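PDB 4DOX: coat protein from Papaya mosaic virus, which forms the capsid of a flexible filamentous plant virus, presumably by packing in many copies around the viral RNA. Local coordinates for residues Ser135-Glu148 with Leu159-Asn171. Numbering follows the deposited sequence.
Unlike the reference sequence in segment 159-171: Thr160 (reference Ile).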
loop_
_atom_site.group_PDB
_atom_site.type_symbol
_atom_site.label_atom_id
_atom_site.label_comp_id
_atom_site.label_asym_id
_atom_site.label_seq_id
_atom_site.Cartn_x
_atom_site.Cartn_y
_atom_site.Cartn_z
ATOM N N SER A 135 2.312 -3.259 23.583
ATOM C CA SER A 135 2.629 -4.512 22.926
ATOM C C SER A 135 1.948 -4.723 21.549
ATOM O O SER A 135 2.307 -5.622 20.839
ATOM C CB SER A 135 2.348 -5.665 23.876
ATOM O OG SER A 135 1.405 -5.259 24.838
ATOM N N ALA A 136 0.952 -3.924 21.184
ATOM C CA ALA A 136 0.321 -4.043 19.865
ATOM C C ALA A 136 0.697 -2.868 18.966
ATOM O O ALA A 136 0.172 -2.701 17.895
ATOM C CB ALA A 136 -1.184 -4.175 19.987
ATOM N N LYS A 137 1.650 -2.085 19.431
ATOM C CA LYS A 137 2.092 -0.836 18.860
ATOM C C LYS A 137 2.333 -0.815 17.358
ATOM O O LYS A 137 1.995 0.144 16.677
ATOM C CB LYS A 137 3.470 -0.671 19.383
ATOM C CG LYS A 137 3.681 0.324 20.335
ATOM C CD LYS A 137 5.008 0.868 20.010
ATOM C CE LYS A 137 6.120 0.188 20.680
ATOM N NZ LYS A 137 6.019 0.521 22.086
ATOM N N PHE A 138 2.992 -1.871 16.880
ATOM C CA PHE A 138 3.490 -1.983 15.525
ATOM C C PHE A 138 2.391 -2.370 14.569
ATOM O O PHE A 138 2.615 -2.497 13.388
ATOM C CB PHE A 138 4.694 -2.919 15.485
ATOM C CG PHE A 138 5.908 -2.310 16.073
ATOM C CD1 PHE A 138 6.401 -2.710 17.319
ATOM C CD2 PHE A 138 6.530 -1.264 15.413
ATOM C CE1 PHE A 138 7.518 -2.086 17.866
ATOM C CE2 PHE A 138 7.632 -0.640 15.953
ATOM C CZ PHE A 138 8.133 -1.056 17.180
ATOM N N ALA A 139 1.193 -2.515 15.119
ATOM C CA ALA A 139 -0.015 -2.802 14.379
ATOM C C ALA A 139 -0.827 -1.527 14.103
ATOM O O ALA A 139 -1.833 -1.565 13.411
ATOM C CB ALA A 139 -0.828 -3.768 15.164
ATOM N N ALA A 140 -0.387 -0.395 14.659
ATOM C CA ALA A 140 -1.267 0.812 14.688
ATOM C C ALA A 140 -1.150 1.677 13.414
ATOM O O ALA A 140 -0.961 2.907 13.490
ATOM C CB ALA A 140 -1.075 1.641 15.978
ATOM N N PHE A 141 -1.210 1.017 12.263
ATOM C CA PHE A 141 -1.370 1.739 11.024
ATOM C C PHE A 141 -2.525 1.173 10.256
ATOM O O PHE A 141 -2.868 -0.024 10.403
ATOM C CB PHE A 141 -0.088 1.841 10.185
ATOM C CG PHE A 141 0.537 0.529 9.785
ATOM C CD1 PHE A 141 0.605 0.167 8.437
ATOM C CD2 PHE A 141 1.160 -0.308 10.736
ATOM C CE1 PHE A 141 1.219 -1.065 8.058
ATOM C CE2 PHE A 141 1.768 -1.503 10.361
ATOM C CZ PHE A 141 1.806 -1.882 9.030
ATOM N N ASP A 142 -3.154 2.035 9.454
ATOM C CA ASP A 142 -4.406 1.664 8.841
ATOM C C ASP A 142 -4.326 0.802 7.594
ATOM O O ASP A 142 -5.352 0.581 6.961
ATOM C CB ASP A 142 -5.305 2.880 8.614
ATOM C CG ASP A 142 -4.771 3.839 7.555
ATOM O OD1 ASP A 142 -3.863 3.477 6.772
ATOM O OD2 ASP A 142 -5.289 4.972 7.494
ATOM N N PHE A 143 -3.147 0.313 7.226
ATOM C CA PHE A 143 -3.056 -0.669 6.148
ATOM C C PHE A 143 -2.194 -1.831 6.581
ATOM O O PHE A 143 -1.470 -2.444 5.770
ATOM C CB PHE A 143 -2.525 -0.048 4.855
ATOM C CG PHE A 143 -1.240 0.699 5.022
ATOM C CD1 PHE A 143 -1.230 1.978 5.608
ATOM C CD2 PHE A 143 -0.031 0.142 4.575
ATOM C CE1 PHE A 143 -0.023 2.713 5.741
ATOM C CE2 PHE A 143 1.193 0.853 4.712
ATOM C CZ PHE A 143 1.200 2.144 5.301
ATOM N N PHE A 144 -2.256 -2.114 7.873
ATOM C CA PHE A 144 -1.571 -3.230 8.437
ATOM C C PHE A 144 -2.040 -4.502 7.746
ATOM O O PHE A 144 -1.246 -5.457 7.621
ATOM C CB PHE A 144 -1.858 -3.260 9.925
ATOM C CG PHE A 144 -1.604 -4.593 10.595
ATOM C CD1 PHE A 144 -0.313 -4.941 11.043
ATOM C CD2 PHE A 144 -2.656 -5.487 10.820
ATOM C CE1 PHE A 144 -0.074 -6.155 11.687
ATOM C CE2 PHE A 144 -2.430 -6.712 11.459
ATOM C CZ PHE A 144 -1.144 -7.049 11.893
ATOM N N ASP A 145 -3.302 -4.529 7.283
ATOM C CA ASP A 145 -3.885 -5.749 6.678
ATOM C C ASP A 145 -3.208 -6.131 5.398
ATOM O O ASP A 145 -3.543 -7.159 4.806
ATOM C CB ASP A 145 -5.408 -5.635 6.389
ATOM C CG ASP A 145 -5.823 -4.292 5.749
ATOM O OD1 ASP A 145 -7.046 -4.006 5.846
ATOM O OD2 ASP A 145 -4.965 -3.522 5.189
ATOM N N GLY A 146 -2.278 -5.286 4.964
ATOM C CA GLY A 146 -1.519 -5.524 3.749
ATOM C C GLY A 146 -0.275 -6.339 4.029
ATOM O O GLY A 146 0.291 -6.935 3.092
ATOM N N VAL A 147 0.152 -6.378 5.301
ATOM C CA VAL A 147 1.454 -6.988 5.655
ATOM C C VAL A 147 1.576 -8.471 5.257
ATOM O O VAL A 147 2.615 -8.922 4.723
ATOM C CB VAL A 147 1.805 -6.823 7.134
ATOM C CG1 VAL A 147 3.011 -7.676 7.501
ATOM C CG2 VAL A 147 2.094 -5.350 7.471
ATOM N N GLU A 148 0.503 -9.217 5.510
ATOM C CA GLU A 148 0.505 -10.628 5.210
ATOM C C GLU A 148 -0.237 -10.934 3.924
ATOM O O GLU A 148 -0.578 -12.081 3.687
ATOM C CB GLU A 148 -0.043 -11.440 6.387
ATOM C CG GLU A 148 0.815 -11.339 7.661
ATOM C CD GLU A 148 0.270 -12.162 8.869
ATOM O OE1 GLU A 148 -0.865 -11.921 9.370
ATOM O OE2 GLU A 148 1.018 -13.040 9.352
ATOM N N LEU A 159 9.411 -11.244 5.321
ATOM C CA LEU A 159 9.223 -10.464 6.529
ATOM C C LEU A 159 10.317 -10.683 7.570
ATOM O O LEU A 159 10.866 -11.786 7.677
ATOM C CB LEU A 159 7.873 -10.811 7.133
ATOM C CG LEU A 159 6.682 -10.596 6.214
ATOM C CD1 LEU A 159 5.390 -10.950 6.977
ATOM C CD2 LEU A 159 6.642 -9.142 5.586
ATOM N N THR A 160 10.622 -9.642 8.354
ATOM C CA THR A 160 11.635 -9.747 9.426
ATOM C C THR A 160 11.118 -10.553 10.595
ATOM O O THR A 160 11.897 -11.080 11.384
ATOM C CB THR A 160 12.023 -8.414 9.985
ATOM O OG1 THR A 160 10.823 -7.703 10.256
ATOM C CG2 THR A 160 12.822 -7.650 8.969
ATOM N N ARG A 161 9.793 -10.555 10.734
ATOM C CA ARG A 161 9.031 -11.510 11.553
ATOM C C ARG A 161 7.571 -11.442 11.066
ATOM O O ARG A 161 7.200 -10.524 10.303
ATOM C CB ARG A 161 9.158 -11.237 13.059
ATOM C CG ARG A 161 8.539 -9.939 13.519
ATOM C CD ARG A 161 8.521 -9.827 15.046
ATOM N NE ARG A 161 8.118 -8.501 15.541
ATOM C CZ ARG A 161 6.857 -8.072 15.675
ATOM N NH1 ARG A 161 5.818 -8.853 15.336
ATOM N NH2 ARG A 161 6.633 -6.855 16.156
ATOM N N SER A 162 6.767 -12.424 11.456
ATOM C CA SER A 162 5.321 -12.311 11.325
ATOM C C SER A 162 4.763 -11.379 12.370
ATOM O O SER A 162 5.407 -11.152 13.413
ATOM C CB SER A 162 4.673 -13.680 11.483
ATOM O OG SER A 162 4.469 -14.187 10.178
ATOM N N PRO A 163 3.559 -10.835 12.120
ATOM C CA PRO A 163 2.889 -10.165 13.235
ATOM C C PRO A 163 2.557 -11.171 14.338
ATOM O O PRO A 163 2.432 -12.346 14.053
ATOM C CB PRO A 163 1.617 -9.589 12.610
ATOM C CG PRO A 163 1.720 -9.778 11.200
ATOM C CD PRO A 163 2.933 -10.543 10.828
ATOM N N THR A 164 2.449 -10.719 15.591
ATOM C CA THR A 164 1.925 -11.568 16.675
ATOM C C THR A 164 0.412 -11.565 16.596
ATOM O O THR A 164 -0.176 -10.618 16.078
ATOM C CB THR A 164 2.361 -11.062 18.044
ATOM O OG1 THR A 164 1.779 -9.782 18.283
ATOM C CG2 THR A 164 3.881 -10.920 18.096
ATOM N N GLN A 165 -0.217 -12.627 17.089
ATOM C CA GLN A 165 -1.690 -12.709 17.170
ATOM C C GLN A 165 -2.260 -11.473 17.913
ATOM O O GLN A 165 -3.298 -10.944 17.513
ATOM C CB GLN A 165 -2.127 -14.049 17.815
ATOM C CG GLN A 165 -3.642 -14.377 17.819
ATOM C CD GLN A 165 -4.290 -14.518 16.419
ATOM O OE1 GLN A 165 -3.618 -14.690 15.392
ATOM N NE2 GLN A 165 -5.616 -14.439 16.387
ATOM N N GLU A 166 -1.569 -10.997 18.954
ATOM C CA GLU A 166 -1.968 -9.772 19.640
ATOM C C GLU A 166 -2.009 -8.570 18.686
ATOM O O GLU A 166 -2.970 -7.803 18.675
ATOM C CB GLU A 166 -1.081 -9.466 20.849
ATOM C CG GLU A 166 -1.561 -8.242 21.596
ATOM C CD GLU A 166 -0.607 -7.746 22.663
ATOM O OE1 GLU A 166 0.512 -8.297 22.752
ATOM O OE2 GLU A 166 -0.976 -6.803 23.417
ATOM N N GLU A 167 -0.961 -8.404 17.890
ATOM C CA GLU A 167 -0.953 -7.390 16.833
ATOM C C GLU A 167 -2.108 -7.562 15.849
ATOM O O GLU A 167 -2.804 -6.580 15.570
ATOM C CB GLU A 167 0.400 -7.312 16.127
ATOM C CG GLU A 167 1.468 -6.665 16.993
ATOM C CD GLU A 167 2.884 -6.961 16.528
ATOM O OE1 GLU A 167 3.098 -7.948 15.792
ATOM O OE2 GLU A 167 3.803 -6.223 16.916
ATOM N N ARG A 168 -2.333 -8.783 15.343
ATOM C CA ARG A 168 -3.430 -9.028 14.372
ATOM C C ARG A 168 -4.755 -8.616 14.992
ATOM O O ARG A 168 -5.513 -7.864 14.389
ATOM C CB ARG A 168 -3.490 -10.487 13.857
ATOM C CG ARG A 168 -2.300 -10.879 12.935
ATOM C CD ARG A 168 -2.460 -12.186 12.104
ATOM N NE ARG A 168 -1.930 -13.308 12.865
ATOM C CZ ARG A 168 -0.720 -13.840 12.730
ATOM N NH1 ARG A 168 0.130 -13.395 11.804
ATOM N NH2 ARG A 168 -0.372 -14.848 13.522
ATOM N N ILE A 169 -4.993 -9.075 16.222
ATOM C CA ILE A 169 -6.233 -8.795 16.933
ATOM C C ILE A 169 -6.373 -7.318 17.195
ATOM O O ILE A 169 -7.457 -6.766 17.009
ATOM C CB ILE A 169 -6.371 -9.636 18.251
ATOM C CG1 ILE A 169 -7.066 -10.947 17.929
ATOM C CG2 ILE A 169 -7.179 -8.906 19.361
ATOM C CD1 ILE A 169 -6.589 -12.110 18.773
ATOM N N ALA A 170 -5.288 -6.669 17.611
ATOM C CA ALA A 170 -5.387 -5.272 18.020
ATOM C C ALA A 170 -5.829 -4.403 16.861
ATOM O O ALA A 170 -6.490 -3.393 17.092
ATOM C CB ALA A 170 -4.080 -4.759 18.628
ATOM N N ASN A 171 -5.489 -4.799 15.630
ATOM C CA ASN A 171 -5.737 -3.953 14.472
ATOM C C ASN A 171 -7.112 -4.225 13.903
ATOM O O ASN A 171 -7.770 -3.313 13.416
ATOM C CB ASN A 171 -4.640 -4.135 13.405
ATOM C CG ASN A 171 -4.847 -3.231 12.141
ATOM O OD1 ASN A 171 -4.484 -2.044 12.126
ATOM N ND2 ASN A 171 -5.394 -3.823 11.078
HETATM O O HOH W 1 3.599 -4.107 18.418
HETATM O O HOH W 2 3.176 -8.730 20.081
#
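The carboxylate of Glu167 is gripped from several directions, with OE2 against Phe138 CB while Glu167 CG packs on Ala136 CA. Here, in an all-helical coat protein, a loop with 3-10 turns packs on the first turns of helix 165-172. Arg161 NH1 meets Glu167 OE1 at 2.9 Å and NH2 meets OE2, each oxygen using its syn lone pair and lying in or close to the guanidinium plane. OE1 also accepts from Thr164 N on its anti side, tilted 28° out of the carboxylate plane, while Glu167 N returns a bond to Thr164 OG1, completing a capping box. A water joins OE2 to Phe138 N, tying this helix start to the 3-10 turn 137-139. Trp115 of helix 111-118 packs on the Glu167 side chain, and Asp120 forms a salt bridge with Arg161 NE. Such a network probably holds the carboxylate ionised and fixed in rotation.

Ala136 CB meets Ala170 CB, and Ala139 CB packs on the aliphatic part of Glu167, 3.9 Å from its CB. Phe144 has CG anti to the backbone N (chi1 161°), which sends its ring in between Pro163, Arg168 and Asn171. Pro163 CB touches the ring edge at CZ, 3.8 Å away, and Ala139 CB lies over one face, towards the rim. Val147 CG1 reaches Leu159 CD1 at 4.1 Å.

A hydrogen bond and a salt bridge close the margins. Ser135 OG donates to Glu166 OE2 across 3.2 Å, from the syn side, slightly out of the plane. Arg168, bent at chi3 (-91°), brings its guanidinium nearly coplanar with the Glu148 carboxylate; Arg168 NH1 donates to Glu148 OE1 at 3.0 Å, with OE2 also close by in the salt bridge.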